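Local coordinates for protein prolyl endopeptidase (Myxococcus xanthus, PDB 2BKL) that probably acts as a serine endopeptidase that hydrolyses oligopeptides after proline, and much less readily after alanine, at residues Y275-W280 against F284-D289; Q295-V300 against L323-V328. All coordinates share one frame; numbering follows the deposited sequence.

Contact 1 of 2, residues Y275-W280 against F284-D289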
loop_
_atom_site.group_PDB
_atom_site.type_symbol
_atom_site.label_atom_id
_atom_site.label_comp_id
_atom_site.label_asym_id
_atom_site.label_seq_id
_atom_site.Cartn_x
_atom_site.Cartn_y
_atom_site.Cartn_z
ATOM N N TYR A 275 7.454 1.681 18.051
ATOM C CA TYR A 275 7.046 2.834 18.836
ATOM C C TYR A 275 6.742 3.999 17.909
ATOM O O TYR A 275 7.587 4.373 17.097
ATOM C CB TYR A 275 8.138 3.275 19.808
ATOM C CG TYR A 275 8.640 2.201 20.696
ATOM C CD1 TYR A 275 9.584 1.276 20.245
ATOM C CD2 TYR A 275 8.214 2.113 22.020
ATOM C CE1 TYR A 275 10.060 0.263 21.100
ATOM C CE2 TYR A 275 8.677 1.113 22.865
ATOM C CZ TYR A 275 9.600 0.181 22.394
ATOM O OH TYR A 275 10.071 -0.819 23.224
ATOM N N GLU A 276 5.564 4.596 18.053
ATOM C CA GLU A 276 5.170 5.805 17.330
ATOM C C GLU A 276 4.806 6.851 18.364
ATOM O O GLU A 276 4.097 6.555 19.323
ATOM C CB GLU A 276 3.962 5.500 16.456
ATOM C CG GLU A 276 3.464 6.673 15.635
ATOM C CD GLU A 276 2.151 6.380 14.943
ATOM O OE1 GLU A 276 1.892 5.214 14.578
ATOM O OE2 GLU A 276 1.358 7.322 14.759
ATOM N N VAL A 277 5.281 8.081 18.183
ATOM C CA VAL A 277 5.136 9.115 19.191
ATOM C C VAL A 277 4.442 10.360 18.645
ATOM O O VAL A 277 4.714 10.807 17.508
ATOM C CB VAL A 277 6.505 9.553 19.754
ATOM C CG1 VAL A 277 6.311 10.484 20.943
ATOM C CG2 VAL A 277 7.326 8.369 20.099
ATOM N N HIS A 278 3.520 10.901 19.433
ATOM C CA HIS A 278 2.917 12.208 19.169
ATOM C C HIS A 278 3.069 13.064 20.406
ATOM O O HIS A 278 2.831 12.595 21.499
ATOM C CB HIS A 278 1.453 12.018 18.780
ATOM C CG HIS A 278 1.293 11.298 17.477
ATOM N ND1 HIS A 278 1.687 11.849 16.274
ATOM C CD2 HIS A 278 0.847 10.051 17.195
ATOM C CE1 HIS A 278 1.479 10.973 15.304
ATOM N NE2 HIS A 278 0.959 9.879 15.836
ATOM N N ALA A 279 3.521 14.298 20.224
ATOM C CA ALA A 279 3.686 15.245 21.323
ATOM C C ALA A 279 2.612 16.324 21.298
ATOM O O ALA A 279 2.315 16.884 20.256
ATOM C CB ALA A 279 5.027 15.889 21.251
ATOM N N TRP A 280 2.054 16.604 22.457
ATOM C CA TRP A 280 1.064 17.668 22.598
ATOM C C TRP A 280 1.181 18.218 24.004
ATOM O O TRP A 280 1.188 17.482 24.962
ATOM C CB TRP A 280 -0.355 17.117 22.320
ATOM C CG TRP A 280 -1.423 18.166 22.427
ATOM C CD1 TRP A 280 -2.431 18.207 23.324
ATOM C CD2 TRP A 280 -1.558 19.345 21.612
ATOM N NE1 TRP A 280 -3.205 19.329 23.117
ATOM C CE2 TRP A 280 -2.675 20.055 22.088
ATOM C CE3 TRP A 280 -0.851 19.876 20.523
ATOM C CZ2 TRP A 280 -3.085 21.261 21.527
ATOM C CZ3 TRP A 280 -1.270 21.086 19.972
ATOM C CH2 TRP A 280 -2.384 21.738 20.460
ATOM N N PHE A 284 4.427 13.366 25.699
ATOM C CA PHE A 284 4.568 12.460 24.575
ATOM C C PHE A 284 3.587 11.315 24.754
ATOM O O PHE A 284 3.439 10.776 25.856
ATOM C CB PHE A 284 5.981 11.844 24.517
ATOM C CG PHE A 284 7.115 12.805 24.274
ATOM C CD1 PHE A 284 6.941 14.119 23.900
ATOM C CD2 PHE A 284 8.420 12.316 24.380
ATOM C CE1 PHE A 284 8.043 14.928 23.657
ATOM C CE2 PHE A 284 9.524 13.146 24.163
ATOM C CZ PHE A 284 9.320 14.436 23.794
ATOM N N TYR A 285 2.887 10.966 23.670
ATOM C CA TYR A 285 1.964 9.838 23.628
ATOM C C TYR A 285 2.582 8.775 22.734
ATOM O O TYR A 285 2.791 9.003 21.565
ATOM C CB TYR A 285 0.559 10.285 23.155
ATOM C CG TYR A 285 0.003 11.316 24.111
ATOM C CD1 TYR A 285 0.273 12.667 23.937
ATOM C CD2 TYR A 285 -0.703 10.932 25.241
ATOM C CE1 TYR A 285 -0.148 13.612 24.861
ATOM C CE2 TYR A 285 -1.149 11.884 26.182
ATOM C CZ TYR A 285 -0.867 13.217 25.972
ATOM O OH TYR A 285 -1.264 14.141 26.896
ATOM N N VAL A 286 2.895 7.633 23.317
ATOM C CA VAL A 286 3.679 6.603 22.654
ATOM C C VAL A 286 2.803 5.384 22.430
ATOM O O VAL A 286 2.371 4.748 23.394
ATOM C CB VAL A 286 4.916 6.198 23.489
ATOM C CG1 VAL A 286 5.704 5.099 22.804
ATOM C CG2 VAL A 286 5.801 7.383 23.758
ATOM N N LEU A 287 2.571 5.061 21.169
ATOM C CA LEU A 287 1.842 3.868 20.773
ATOM C C LEU A 287 2.845 2.775 20.507
ATOM O O LEU A 287 3.757 2.957 19.690
ATOM C CB LEU A 287 1.026 4.144 19.498
ATOM C CG LEU A 287 0.362 2.943 18.830
ATOM C CD1 LEU A 287 -0.723 2.301 19.698
ATOM C CD2 LEU A 287 -0.190 3.374 17.461
ATOM N N THR A 288 2.710 1.634 21.170
ATOM C CA THR A 288 3.719 0.582 21.071
ATOM C C THR A 288 3.182 -0.814 21.268
ATOM O O THR A 288 2.158 -1.019 21.945
ATOM C CB THR A 288 4.849 0.885 22.093
ATOM O OG1 THR A 288 5.882 -0.094 21.991
ATOM C CG2 THR A 288 4.352 0.781 23.510
ATOM N N ASP A 289 3.880 -1.782 20.670
ATOM C CA ASP A 289 3.628 -3.193 20.922
ATOM C C ASP A 289 4.584 -3.804 21.964
ATOM O O ASP A 289 4.556 -5.005 22.209
ATOM C CB ASP A 289 3.561 -4.032 19.621
ATOM C CG ASP A 289 4.788 -3.968 18.814
ATOM O OD1 ASP A 289 5.835 -3.543 19.351
ATOM O OD2 ASP A 289 4.803 -4.372 17.613
HETATM O O HOH W 1 -1.120 16.777 26.439
#
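Tyr275 lays one face of its ring over the hydroxyl of Thr288. Its CG is anti to the carbonyl carbon (chi1 -54°), which turns the ring alongside the threonine, both side chains leaving the sheet the same way. Beyond CB, CG only skirts the hydroxyl; CD2 stands 3.6 Å from Thr288 CB and meets Val286 CG1 with the ring edge; CE2 comes within 3.2 Å of Thr288 OG1, which sits above the rim of the ring. At the tip, OH hydrogen-bonds to Glu290 OE1, while Thr288 OG1 is engaged by Lys274 O and Glu290 N. Replacing the tyrosine with alanine would probably uncover Thr288 and leave Glu290 without its phenol partner. The strands form an antiparallel hairpin opening a four-stranded propeller blade: Glu276 pairs with Leu287 and His278 with Tyr285, each through two backbone bonds, the shortest from Tyr285 N to His278 O at 2.7 Å. On the Tyr275 side, Ala279 CB lies 3.7 Å from Phe284 CD1, and Val277 CG1 packs on Phe284 CB. On the reverse side, His278 NE2 donates to the anti lone pair of Glu276 OE2 at 2.8 Å, tilted 25° from the imidazole plane. Water 1 joins Trp280 O to Tyr285 OH at the ring's edge.

Contact 2 of 2, residues Q295-V300 against L323-V328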
loop_
_atom_site.group_PDB
_atom_site.type_symbol
_atom_site.label_atom_id
_atom_site.label_comp_id
_atom_site.label_asym_id
_atom_site.label_seq_id
_atom_site.Cartn_x
_atom_site.Cartn_y
_atom_site.Cartn_z
ATOM N N GLN A 295 -0.983 -3.846 21.022
ATOM C CA GLN A 295 -0.588 -2.451 21.253
ATOM C C GLN A 295 -1.297 -1.777 22.408
ATOM O O GLN A 295 -2.390 -2.160 22.840
ATOM C CB GLN A 295 -0.668 -1.594 19.972
ATOM C CG GLN A 295 0.288 -2.098 18.901
ATOM C CD GLN A 295 0.820 -1.039 17.956
ATOM O OE1 GLN A 295 2.018 -0.734 17.982
ATOM N NE2 GLN A 295 -0.039 -0.489 17.106
ATOM N N ARG A 296 -0.614 -0.766 22.911
ATOM C CA ARG A 296 -1.059 0.019 24.053
ATOM C C ARG A 296 -0.455 1.408 23.951
ATOM O O ARG A 296 0.389 1.657 23.077
ATOM C CB ARG A 296 -0.648 -0.675 25.363
ATOM C CG ARG A 296 0.836 -0.924 25.537
ATOM C CD ARG A 296 1.116 -1.587 26.876
ATOM N NE ARG A 296 2.451 -2.118 27.020
ATOM C CZ ARG A 296 2.951 -2.525 28.186
ATOM N NH1 ARG A 296 2.217 -2.475 29.297
ATOM N NH2 ARG A 296 4.175 -2.998 28.241
ATOM N N VAL A 297 -0.910 2.313 24.801
ATOM C CA VAL A 297 -0.441 3.699 24.817
ATOM C C VAL A 297 0.130 4.113 26.162
ATOM O O VAL A 297 -0.503 3.927 27.185
ATOM C CB VAL A 297 -1.532 4.720 24.407
ATOM C CG1 VAL A 297 -0.925 6.109 24.246
ATOM C CG2 VAL A 297 -2.223 4.282 23.103
ATOM N N PHE A 298 1.308 4.721 26.122
ATOM C CA PHE A 298 1.989 5.323 27.271
ATOM C C PHE A 298 2.002 6.853 27.143
ATOM O O PHE A 298 2.023 7.416 26.040
ATOM C CB PHE A 298 3.454 4.859 27.340
ATOM C CG PHE A 298 3.639 3.430 27.732
ATOM C CD1 PHE A 298 3.707 3.077 29.071
ATOM C CD2 PHE A 298 3.774 2.434 26.777
ATOM C CE1 PHE A 298 3.898 1.785 29.446
ATOM C CE2 PHE A 298 3.929 1.126 27.157
ATOM C CZ PHE A 298 4.009 0.795 28.505
ATOM N N GLU A 299 1.961 7.530 28.286
ATOM C CA GLU A 299 2.248 8.952 28.392
ATOM C C GLU A 299 3.655 9.074 28.940
ATOM O O GLU A 299 3.984 8.418 29.934
ATOM C CB GLU A 299 1.257 9.664 29.315
ATOM C CG GLU A 299 1.497 11.159 29.448
ATOM C CD GLU A 299 0.435 11.877 30.258
ATOM O OE1 GLU A 299 -0.695 11.366 30.433
ATOM O OE2 GLU A 299 0.737 12.976 30.731
ATOM N N VAL A 300 4.476 9.881 28.278
ATOM C CA VAL A 300 5.872 10.080 28.667
ATOM C C VAL A 300 6.120 11.550 28.910
ATOM O O VAL A 300 5.700 12.391 28.120
ATOM C CB VAL A 300 6.809 9.569 27.562
ATOM C CG1 VAL A 300 8.298 9.812 27.939
ATOM C CG2 VAL A 300 6.538 8.101 27.278
ATOM N N LEU A 323 -4.538 0.037 16.139
ATOM C CA LEU A 323 -3.770 0.349 14.917
ATOM C C LEU A 323 -3.155 1.722 14.914
ATOM O O LEU A 323 -2.069 1.900 14.371
ATOM C CB LEU A 323 -4.658 0.238 13.672
ATOM C CG LEU A 323 -5.360 -1.058 13.375
ATOM C CD1 LEU A 323 -6.039 -0.890 11.992
ATOM C CD2 LEU A 323 -4.401 -2.213 13.440
ATOM N N SER A 324 -3.863 2.723 15.433
ATOM C CA SER A 324 -3.345 4.083 15.383
ATOM C C SER A 324 -3.988 4.936 16.457
ATOM O O SER A 324 -5.082 4.620 16.980
ATOM C CB SER A 324 -3.583 4.736 14.034
ATOM O OG SER A 324 -4.945 4.998 13.839
ATOM N N VAL A 325 -3.301 6.015 16.754
ATOM C CA VAL A 325 -3.729 6.995 17.725
ATOM C C VAL A 325 -3.524 8.334 17.097
ATOM O O VAL A 325 -2.431 8.636 16.600
ATOM C CB VAL A 325 -2.865 6.964 18.994
ATOM C CG1 VAL A 325 -3.296 8.066 19.932
ATOM C CG2 VAL A 325 -2.950 5.634 19.646
ATOM N N SER A 326 -4.558 9.161 17.164
ATOM C CA SER A 326 -4.440 10.549 16.761
ATOM C C SER A 326 -4.897 11.461 17.878
ATOM O O SER A 326 -5.741 11.099 18.698
ATOM C CB SER A 326 -5.230 10.835 15.502
ATOM O OG SER A 326 -6.617 10.690 15.719
ATOM N N ILE A 327 -4.302 12.637 17.951
ATOM C CA ILE A 327 -4.733 13.618 18.913
ATOM C C ILE A 327 -5.568 14.644 18.176
ATOM O O ILE A 327 -5.069 15.366 17.300
ATOM C CB ILE A 327 -3.528 14.303 19.579
ATOM C CG1 ILE A 327 -2.570 13.266 20.177
ATOM C CG2 ILE A 327 -4.023 15.291 20.620
ATOM C CD1 ILE A 327 -1.293 13.864 20.777
ATOM N N VAL A 328 -6.855 14.665 18.498
ATOM C CA VAL A 328 -7.805 15.565 17.863
ATOM C C VAL A 328 -8.688 16.216 18.900
ATOM O O VAL A 328 -9.139 15.575 19.846
ATOM C CB VAL A 328 -8.671 14.820 16.830
ATOM C CG1 VAL A 328 -7.868 14.467 15.604
ATOM C CG2 VAL A 328 -9.386 13.569 17.430
HETATM O O HOH W 2 0.274 0.690 14.501
#
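A single water joins Gln295, just before strand 296-300, to Leu323 of strand 321-328; the touching parts run in nearly the same direction, 7° apart. The backbones are too far apart to pair as a sheet: the CA atoms of Val297 and Val325 are separated by 8.5 Å. Just 114 Å² is buried, and the evidence for the contact rests on two places. At the first, Gln295 NE2 donates to water 2 at 2.9 Å, and the same water donates to Leu323 O at 2.6 Å. Because the direct separation of Gln295 NE2 from Leu323 O is 4.2 Å, the water is what completes this link. The amide nitrogen also hydrogen-bonds to Leu322 O, so one NH2 group serves two successive carbonyls of the neighbouring strand, one directly and one by way of water. A classic beta bulge interrupts strand 321-328 here, two successive residues, Leu323 and Ser324, standing opposite the single Glu335 of strand 331-338. At the second place, Val297 CG2 touches Val325 CG2 at 3.8 Å, the two side chains crossing obliquely. Strand 296-300 is the third of its blade, lying between 283-288 and 311-314, with Val297 also on Val314. Strand 321-328 opens the following blade and pairs with 331-338, where Val325 rests on Leu334, so the valine pair lies where two neighbouring propeller blades face each other.

In the fold
Contact 1 lies within one blade and contact 2 joins that blade to the next; their centres are 6 Å apart. The two contacts adjoin within one sheet: strand 283-288 of contact 1 pairs, on the edge away from 275-280, with strand 296-300 of contact 2. Phe284 O to Val300 N is 2.8 Å and Val286 N to Phe298 O is 2.9 Å, both probable hydrogen bonds. Ile327, from the far strand of contact 2, touches His278, Trp280 and Tyr285 of contact 1, extending the interface between blades. Neither contact contributes a residue to the ligand pocket, which includes Ser533, His651 and, from the propeller, Trp249. The preceding blade, to which Trp249 belongs, meets contact 1 through Asn252 OD1, hydrogen-bonded to Tyr275 N.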